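Local coordinates for uncharacterized protein (Bordetella pertussis, PDB 3FVV) that probably hydrolyses histidinol phosphate to histidinol and phosphate in histidine biosynthesis, as a magnesium-dependent phosphatase of the HAD-like superfamily, at residues Leu6-Leu11 with Val162-Trp167; Leu193-Thr198 with Arg216-Ile221. All coordinates share one frame; numbering follows the deposited sequence.

Interaction 1 (Leu6-Leu11 with Val162-Trp167); sequences LALFDL and VRVNQW. With SO4 (sulfate ion), chain C.
L6 and L8 meet the indole of W167 with their side-chain ends, and L8 also reaches V164 one helical turn earlier; these three pairs are the whole of the contact between strand 6-9 and helix 162-167. The two run closer to antiparallel than parallel, at 142°, with their axes 12.1 Å apart at the nearest point. In W167 the first torsion sets CG opposite the backbone N (chi1 161°), and the six-membered part of the indole lies toward the strand. L6 comes to the edge of that ring, near its plane, with CD1 3.9 Å from W167 CH2. L8 divides its work between two methyls: CD2 approaches the ring obliquely, 4.1 Å from W167 CZ3, whereas CD1 meets V164 tip to tip, 4.0 Å from V164 CG1. With CG beside the backbone N (chi1 -54°), the CD1 methyl of L8 is carried to V164 and the CD2 methyl to W167. I135 packs on V164 and W167, and H133 meets the indole ring.

Farther along the segment, D10 and the backbone N of L11 face a sulfate. D10 OD1 lies 2.9 Å from sulfate O1, and L11 N gives that oxygen a bent hydrogen bond of 3.2 Å. K160, on the helix that carries V164 and W167, forms a salt bridge with D10 and binds the sulfate; T115 OG1 and the backbone N of A116 and D12 also hydrogen-bond it. The sequence that starts at D10 fits the DxD motif of HAD phosphatases, and the sulfate, probably from the crystallisation liquor, plausibly occupies the phosphate site. Chemically, apolar side chains alone join helix to strand across the two segments, while the charged groups gather at the strand's C-terminal end, where an anion can be bound.

Interaction 2 (Leu193-Thr198 with Arg216-Ile221); sequences LLEAVT and RGWQVI
L194 and W218 are the residues at which the two backbones come nearest, with 9.6 Å between their CA atoms. One backbone is the last turn of a helix, 193-196, which unwinds through V197 and T198; the other leaves a different helix at R216 and enters strand 219-221. G217, with a positive phi of 70°, forms the Schellman motif that ends this second helix, and W218 follows, facing L194.

The indole of W218 lies between an apolar and a charged partner. L194 crosses it at a slant, CD1 3.9 Å from W218 CZ3, and its CB also rests near the same six-membered ring. R216 runs over the indole from its own segment: R216 CD sits 3.4 Å above the plane of the W218 ring, nearer its margin than its centre. Extended from CG to NE, the arginine then carries its guanidinium on to E195. There R216 NH1 donates to E195 OE2 at 2.7 Å, nearly straight at 170°, in a salt bridge. The oxygen uses its anti lone pair. It lies almost in the guanidinium plane, and the planes of carboxylate and guanidinium differ by 22°, although the two side chains cross at about a right angle. E195 is extended beyond CG, and this CG stands at the edge of the indole, 4.5 Å from W218 CZ2. Both charged residues are exposed, while L194 is buried.

Around the pair, P200 of strand 199-203 touches both L194 and W218, and helix 207-216 adds L209 against the leucine and I212 against the indole. L194 also packs on F183 of strand 180-185. The contact thus joins the end of helix 191-196 to the entry of strand 219-221, which pairs in parallel with strand 199-203.

Overall arrangement
From the N terminus the chain enters the sheet at strand 5-9, passes through five helices between residues 20 and 106, and then builds strands 110-115 and 133-142 before helix 158-170 returns to strand 5-9; interaction 1 closes this loop of 150 residues. After strand 180-185, interaction 2 closes a far shorter loop of 17 residues, holding strand 199-203 and helix 207-216. The two loops follow in series, neither nested nor crossed. Their centres lie 14 Å apart, yet they touch through L193, on V164 and L8, and through V197, on L8. Interaction 1 ties helix 158-170 to the sheet's interior, and interaction 2 joins helix 191-196 to its 219-221 edge.

Interaction 1 (Leu6-Leu11 with Val162-Trp167)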
loop_
_atom_site.group_PDB
_atom_site.type_symbol
_atom_site.label_atom_id
_atom_site.label_comp_id
_atom_site.label_asym_id
_atom_site.label_seq_id
_atom_site.Cartn_x
_atom_site.Cartn_y
_atom_site.Cartn_z
ATOM N N LEU A 6 -13.679 -3.783 12.203
ATOM C CA LEU A 6 -12.362 -3.369 11.703
ATOM C C LEU A 6 -12.484 -3.274 10.180
ATOM O O LEU A 6 -13.077 -4.169 9.525
ATOM C CB LEU A 6 -11.330 -4.407 12.058
ATOM C CG LEU A 6 -9.877 -4.151 11.696
ATOM C CD1 LEU A 6 -9.359 -2.989 12.462
ATOM C CD2 LEU A 6 -9.134 -5.487 11.965
ATOM N N ALA A 7 -11.906 -2.215 9.621
ATOM C CA ALA A 7 -11.877 -2.086 8.193
ATOM C C ALA A 7 -10.477 -1.809 7.677
ATOM O O ALA A 7 -9.893 -0.740 7.935
ATOM C CB ALA A 7 -12.885 -0.913 7.757
ATOM N N LEU A 8 -9.968 -2.732 6.880
ATOM C CA LEU A 8 -8.645 -2.655 6.316
ATOM C C LEU A 8 -8.765 -2.442 4.803
ATOM O O LEU A 8 -9.545 -3.124 4.108
ATOM C CB LEU A 8 -7.880 -3.964 6.571
ATOM C CG LEU A 8 -7.840 -4.371 8.072
ATOM C CD1 LEU A 8 -7.145 -5.770 8.224
ATOM C CD2 LEU A 8 -7.196 -3.334 8.957
ATOM N N PHE A 9 -7.937 -1.527 4.310
ATOM C CA PHE A 9 -7.865 -1.208 2.909
ATOM C C PHE A 9 -6.490 -1.401 2.318
ATOM O O PHE A 9 -5.528 -0.828 2.779
ATOM C CB PHE A 9 -8.312 0.231 2.721
ATOM C CG PHE A 9 -9.621 0.512 3.318
ATOM C CD1 PHE A 9 -10.781 0.217 2.626
ATOM C CD2 PHE A 9 -9.705 1.035 4.589
ATOM C CE1 PHE A 9 -11.997 0.464 3.175
ATOM C CE2 PHE A 9 -10.924 1.310 5.165
ATOM C CZ PHE A 9 -12.082 1.053 4.445
ATOM N N ASP A 10 -6.420 -2.189 1.267
ATOM C CA ASP A 10 -5.268 -2.167 0.352
ATOM C C ASP A 10 -5.223 -0.802 -0.363
ATOM O O ASP A 10 -6.230 -0.133 -0.491
ATOM C CB ASP A 10 -5.433 -3.313 -0.673
ATOM C CG ASP A 10 -4.213 -3.442 -1.626
ATOM O OD1 ASP A 10 -3.058 -3.532 -1.093
ATOM O OD2 ASP A 10 -4.396 -3.421 -2.868
ATOM N N LEU A 11 -4.063 -0.363 -0.832
ATOM C CA LEU A 11 -3.968 0.903 -1.554
ATOM C C LEU A 11 -3.880 0.756 -3.084
ATOM O O LEU A 11 -4.808 1.159 -3.803
ATOM C CB LEU A 11 -2.770 1.725 -1.076
ATOM C CG LEU A 11 -2.560 3.071 -1.762
ATOM C CD1 LEU A 11 -3.721 3.955 -1.500
ATOM C CD2 LEU A 11 -1.199 3.776 -1.281
ATOM N N VAL A 162 0.830 -10.680 9.638
ATOM C CA VAL A 162 1.687 -10.432 10.794
ATOM C C VAL A 162 1.580 -8.941 11.259
ATOM O O VAL A 162 1.275 -8.649 12.417
ATOM C CB VAL A 162 3.165 -10.846 10.446
ATOM C CG1 VAL A 162 4.180 -10.491 11.555
ATOM C CG2 VAL A 162 3.217 -12.339 10.146
ATOM N N ARG A 163 1.742 -8.002 10.320
ATOM C CA ARG A 163 1.764 -6.606 10.682
ATOM C C ARG A 163 0.429 -6.145 11.259
ATOM O O ARG A 163 0.392 -5.396 12.197
ATOM C CB ARG A 163 2.178 -5.741 9.461
ATOM C CG ARG A 163 3.626 -5.891 9.126
ATOM C CD ARG A 163 4.532 -5.147 10.193
ATOM N NE ARG A 163 4.101 -3.754 10.297
ATOM C CZ ARG A 163 4.450 -2.781 9.447
ATOM N NH1 ARG A 163 5.249 -3.021 8.442
ATOM N NH2 ARG A 163 3.952 -1.557 9.567
ATOM N N VAL A 164 -0.670 -6.617 10.696
ATOM C CA VAL A 164 -1.969 -6.242 11.182
ATOM C C VAL A 164 -2.112 -6.791 12.609
ATOM O O VAL A 164 -2.613 -6.091 13.507
ATOM C CB VAL A 164 -3.082 -6.796 10.259
ATOM C CG1 VAL A 164 -4.391 -6.688 10.953
ATOM C CG2 VAL A 164 -3.119 -6.014 8.897
ATOM N N ASN A 165 -1.710 -8.046 12.846
ATOM C CA ASN A 165 -1.886 -8.612 14.217
ATOM C C ASN A 165 -0.970 -7.878 15.240
ATOM O O ASN A 165 -1.408 -7.532 16.376
ATOM C CB ASN A 165 -1.734 -10.129 14.241
ATOM C CG ASN A 165 -2.873 -10.862 13.495
ATOM O OD1 ASN A 165 -2.630 -11.831 12.728
ATOM N ND2 ASN A 165 -4.093 -10.416 13.711
ATOM N N GLN A 166 0.246 -7.538 14.808
ATOM C CA GLN A 166 1.145 -6.777 15.688
ATOM C C GLN A 166 0.562 -5.421 16.008
ATOM O O GLN A 166 0.595 -5.024 17.144
ATOM C CB GLN A 166 2.539 -6.648 15.109
ATOM C CG GLN A 166 3.187 -7.974 14.939
ATOM C CD GLN A 166 4.509 -7.941 14.242
ATOM O OE1 GLN A 166 4.718 -7.213 13.257
ATOM N NE2 GLN A 166 5.425 -8.809 14.713
ATOM N N TRP A 167 -0.007 -4.723 15.012
ATOM C CA TRP A 167 -0.601 -3.412 15.257
ATOM C C TRP A 167 -1.795 -3.443 16.247
ATOM O O TRP A 167 -1.875 -2.643 17.173
ATOM C CB TRP A 167 -0.963 -2.777 13.913
ATOM C CG TRP A 167 -1.934 -1.704 13.964
ATOM C CD1 TRP A 167 -1.751 -0.453 14.449
ATOM C CD2 TRP A 167 -3.263 -1.766 13.484
ATOM N NE1 TRP A 167 -2.914 0.286 14.304
ATOM C CE2 TRP A 167 -3.854 -0.504 13.712
ATOM C CE3 TRP A 167 -4.027 -2.770 12.908
ATOM C CZ2 TRP A 167 -5.167 -0.225 13.390
ATOM C CZ3 TRP A 167 -5.338 -2.476 12.565
ATOM C CH2 TRP A 167 -5.891 -1.218 12.825
HETATM S S SO4 C . -0.285 -2.573 -2.205
HETATM O O1 SO4 C . -1.154 -1.435 -1.720
HETATM O O2 SO4 C . 0.172 -3.496 -1.096
HETATM O O3 SO4 C . -1.044 -3.200 -3.276
HETATM O O4 SO4 C . 0.958 -2.062 -2.803
#

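Interaction 2 (Leu193-Thr198 with Arg216-Ile221)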
loop_
_atom_site.group_PDB
_atom_site.type_symbol
_atom_site.label_atom_id
_atom_site.label_comp_id
_atom_site.label_asym_id
_atom_site.label_seq_id
_atom_site.Cartn_x
_atom_site.Cartn_y
_atom_site.Cartn_z
ATOM N N LEU A 193 -4.274 -12.062 3.846
ATOM C CA LEU A 193 -5.102 -11.217 4.703
ATOM C C LEU A 193 -6.621 -11.349 4.365
ATOM O O LEU A 193 -7.481 -11.247 5.250
ATOM C CB LEU A 193 -4.656 -9.750 4.659
ATOM C CG LEU A 193 -5.363 -8.828 5.641
ATOM C CD1 LEU A 193 -5.356 -9.419 7.037
ATOM C CD2 LEU A 193 -4.702 -7.483 5.630
ATOM N N LEU A 194 -6.945 -11.574 3.101
ATOM C CA LEU A 194 -8.320 -11.724 2.726
ATOM C C LEU A 194 -8.906 -12.946 3.462
ATOM O O LEU A 194 -10.043 -12.907 3.935
ATOM C CB LEU A 194 -8.484 -11.829 1.219
ATOM C CG LEU A 194 -8.369 -10.578 0.352
ATOM C CD1 LEU A 194 -8.295 -10.965 -1.091
ATOM C CD2 LEU A 194 -9.560 -9.617 0.601
ATOM N N GLU A 195 -8.095 -13.986 3.623
ATOM C CA GLU A 195 -8.512 -15.218 4.328
ATOM C C GLU A 195 -8.637 -15.060 5.827
ATOM O O GLU A 195 -9.342 -15.801 6.468
ATOM C CB GLU A 195 -7.542 -16.354 3.978
ATOM C CG GLU A 195 -7.875 -16.989 2.643
ATOM C CD GLU A 195 -6.939 -18.125 2.268
ATOM O OE1 GLU A 195 -5.902 -18.305 2.959
ATOM O OE2 GLU A 195 -7.231 -18.827 1.265
ATOM N N ALA A 196 -7.970 -14.066 6.383
ATOM C CA ALA A 196 -7.878 -13.870 7.829
ATOM C C ALA A 196 -9.087 -13.121 8.419
ATOM O O ALA A 196 -9.409 -13.311 9.588
ATOM C CB ALA A 196 -6.586 -13.139 8.176
ATOM N N VAL A 197 -9.745 -12.272 7.627
ATOM C CA VAL A 197 -10.781 -11.403 8.162
ATOM C C VAL A 197 -12.121 -12.089 7.995
ATOM O O VAL A 197 -12.203 -13.080 7.305
ATOM C CB VAL A 197 -10.806 -10.045 7.401
ATOM C CG1 VAL A 197 -9.585 -9.236 7.744
ATOM C CG2 VAL A 197 -10.920 -10.271 5.899
ATOM N N THR A 198 -13.193 -11.535 8.528
ATOM C CA THR A 198 -14.492 -12.178 8.266
ATOM C C THR A 198 -15.159 -11.703 6.991
ATOM O O THR A 198 -15.979 -12.446 6.474
ATOM C CB THR A 198 -15.487 -11.997 9.401
ATOM O OG1 THR A 198 -15.729 -10.591 9.530
ATOM C CG2 THR A 198 -14.894 -12.594 10.752
ATOM N N ARG A 216 -15.569 -18.450 -4.006
ATOM C CA ARG A 216 -15.879 -18.469 -2.585
ATOM C C ARG A 216 -17.043 -17.583 -2.192
ATOM O O ARG A 216 -17.298 -17.414 -1.021
ATOM C CB ARG A 216 -14.660 -18.066 -1.772
ATOM C CG ARG A 216 -13.424 -18.789 -2.170
ATOM C CD ARG A 216 -12.291 -18.555 -1.186
ATOM N NE ARG A 216 -11.088 -19.183 -1.718
ATOM C CZ ARG A 216 -9.878 -19.183 -1.159
ATOM N NH1 ARG A 216 -9.617 -18.595 0.012
ATOM N NH2 ARG A 216 -8.911 -19.819 -1.792
ATOM N N GLY A 217 -17.748 -16.996 -3.145
ATOM C CA GLY A 217 -18.837 -16.074 -2.782
ATOM C C GLY A 217 -18.446 -14.723 -2.159
ATOM O O GLY A 217 -19.296 -14.058 -1.573
ATOM N N TRP A 218 -17.179 -14.312 -2.289
ATOM C CA TRP A 218 -16.685 -13.038 -1.710
ATOM C C TRP A 218 -17.239 -11.887 -2.511
ATOM O O TRP A 218 -17.242 -11.943 -3.745
ATOM C CB TRP A 218 -15.151 -12.955 -1.788
ATOM C CG TRP A 218 -14.396 -13.875 -0.911
ATOM C CD1 TRP A 218 -14.889 -14.630 0.097
ATOM C CD2 TRP A 218 -12.979 -14.108 -0.934
ATOM N NE1 TRP A 218 -13.869 -15.323 0.702
ATOM C CE2 TRP A 218 -12.687 -15.009 0.082
ATOM C CE3 TRP A 218 -11.930 -13.633 -1.725
ATOM C CZ2 TRP A 218 -11.372 -15.460 0.337
ATOM C CZ3 TRP A 218 -10.646 -14.079 -1.486
ATOM C CH2 TRP A 218 -10.378 -14.998 -0.475
ATOM N N GLN A 219 -17.664 -10.826 -1.826
ATOM C CA GLN A 219 -18.129 -9.604 -2.466
ATOM C C GLN A 219 -17.036 -9.097 -3.454
ATOM O O GLN A 219 -15.850 -9.270 -3.181
ATOM C CB GLN A 219 -18.461 -8.605 -1.347
ATOM C CG GLN A 219 -18.708 -7.186 -1.657
ATOM C CD GLN A 219 -20.014 -7.006 -2.311
ATOM O OE1 GLN A 219 -20.185 -7.381 -3.456
ATOM N NE2 GLN A 219 -20.971 -6.482 -1.584
ATOM N N VAL A 220 -17.453 -8.550 -4.604
ATOM C CA VAL A 220 -16.561 -7.982 -5.645
ATOM C C VAL A 220 -17.042 -6.590 -5.889
ATOM O O VAL A 220 -18.227 -6.381 -5.947
ATOM C CB VAL A 220 -16.618 -8.758 -6.973
ATOM C CG1 VAL A 220 -15.859 -8.039 -8.078
ATOM C CG2 VAL A 220 -16.075 -10.164 -6.792
ATOM N N ILE A 221 -16.152 -5.623 -5.967
ATOM C CA ILE A 221 -16.558 -4.292 -6.286
ATOM C C ILE A 221 -15.588 -3.739 -7.293
ATOM O O ILE A 221 -14.389 -3.797 -7.099
ATOM C CB ILE A 221 -16.560 -3.366 -5.058
ATOM C CG1 ILE A 221 -17.406 -3.955 -3.929
ATOM C CG2 ILE A 221 -17.035 -1.920 -5.458
ATOM C CD1 ILE A 221 -17.388 -3.025 -2.713
#